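Local coordinates for aspartate aminotransferase (PDB 3NRA) that catalyses the pyridoxal-phosphate-dependent transfer of an amino group from L-aspartate to 2-oxoglutarate, giving oxaloacetate and L-glutamate, at the interface of chains A and B. Coordinates in Å, arbitrary orientation; residue numbers count along the deposited sequence, not the author numbering. Chains: chain A/B, aspartate aminotransferase.

The interface of chains A and B. Residues chain A 62, 73, 287-290; chain B 259-260.
A:Tyr289 meets B:Gly259 both directly and through a water. The backbone N of A:Tyr289, in the first turn of helix 288-291, donates to O of B:Gly259 at 3.0 Å; the angle of 168° at the hydrogen makes the bond nearly straight, although the donor is somewhat tilted from the carbonyl plane. At the far end of the same tyrosine, the phenol OH lies 2.8 Å from a water that also bonds N of B:Gly259, so both backbone polar atoms of this glycine are engaged.

Between these points the A:Tyr289 ring lies against the glycine, whose CA sits over one face, 3.8 Å from the ring centroid and offset toward the rim. With CG beside the backbone N (chi1 -65°), the side chain runs along B:Gly259 rather than away from it.

Aromatic packing completes the patch. The A:Tyr289 ring directs its CD2-CE2 edge at the face of B:Tyr260, planes 69° apart, with CD2 over the ring centre. A:Phe62 touches the rim of B:Tyr260 instead, CZ meeting CE1 at 3.8 Å. Were B:Tyr260 replaced by an alanine, the A:Tyr289 edge would probably lose its aromatic face and A:Phe62 its rim contact.

Repeated by two-fold symmetry, this patch ties 3-10 helix 258-260 to the partner subunit, plausibly steadying the segment just beyond the cofactor-bearing B:Lys253 in the dimer typical of this aminotransferase family.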
# COMPACT_ATOMS: atom_id res chain seq x y z
N PHE A 62 5.40 16.81 -9.03
CA PHE A 62 4.93 16.56 -7.68
C PHE A 62 4.55 17.89 -7.01
O PHE A 62 3.48 18.02 -6.36
CB PHE A 62 6.01 15.85 -6.88
CG PHE A 62 5.56 15.42 -5.51
CD1 PHE A 62 5.63 16.30 -4.44
CD2 PHE A 62 5.06 14.14 -5.30
CE1 PHE A 62 5.18 15.91 -3.20
CE2 PHE A 62 4.64 13.74 -4.07
CZ PHE A 62 4.70 14.61 -3.01
N ALA A 73 -4.56 15.42 -3.97
CA ALA A 73 -4.42 14.66 -2.72
C ALA A 73 -5.38 13.49 -2.65
O ALA A 73 -5.02 12.41 -2.17
CB ALA A 73 -4.61 15.56 -1.52
N ALA A 287 -0.27 7.09 -3.40
CA ALA A 287 -0.24 8.38 -2.75
C ALA A 287 -0.68 9.45 -3.76
O ALA A 287 -0.14 9.53 -4.85
CB ALA A 287 1.16 8.70 -2.22
N GLY A 288 -1.67 10.22 -3.39
CA GLY A 288 -2.26 11.16 -4.29
C GLY A 288 -1.24 12.11 -4.90
O GLY A 288 -1.22 12.29 -6.11
N TYR A 289 -0.38 12.68 -4.08
CA TYR A 289 0.61 13.63 -4.61
C TYR A 289 1.63 12.92 -5.51
O TYR A 289 1.99 13.44 -6.54
CB TYR A 289 1.30 14.38 -3.50
CG TYR A 289 0.41 15.29 -2.69
CD1 TYR A 289 -0.51 16.14 -3.29
CD2 TYR A 289 0.57 15.38 -1.29
CE1 TYR A 289 -1.30 17.01 -2.53
CE2 TYR A 289 -0.21 16.24 -0.52
CZ TYR A 289 -1.14 17.06 -1.14
OH TYR A 289 -1.94 17.88 -0.38
N SER A 290 2.05 11.70 -5.12
CA SER A 290 2.99 10.89 -5.93
C SER A 290 2.48 10.68 -7.33
O SER A 290 3.25 10.76 -8.29
CB SER A 290 3.24 9.51 -5.28
OG SER A 290 3.99 9.62 -4.08
N GLY B 259 -2.53 13.29 1.18
CA GLY B 259 -1.90 13.17 -0.16
C GLY B 259 -0.50 12.56 -0.16
O GLY B 259 -0.04 12.07 -1.19
N TYR B 260 0.17 12.59 1.00
CA TYR B 260 1.49 11.94 1.17
C TYR B 260 1.38 10.44 1.51
O TYR B 260 2.32 9.73 1.31
CB TYR B 260 2.30 12.68 2.23
CG TYR B 260 2.71 14.11 1.82
CD1 TYR B 260 3.79 14.32 0.99
CD2 TYR B 260 2.06 15.21 2.32
CE1 TYR B 260 4.18 15.64 0.61
CE2 TYR B 260 2.45 16.53 1.96
CZ TYR B 260 3.51 16.72 1.11
OH TYR B 260 3.90 18.01 0.75
O HOH W 1 -2.89 16.14 1.60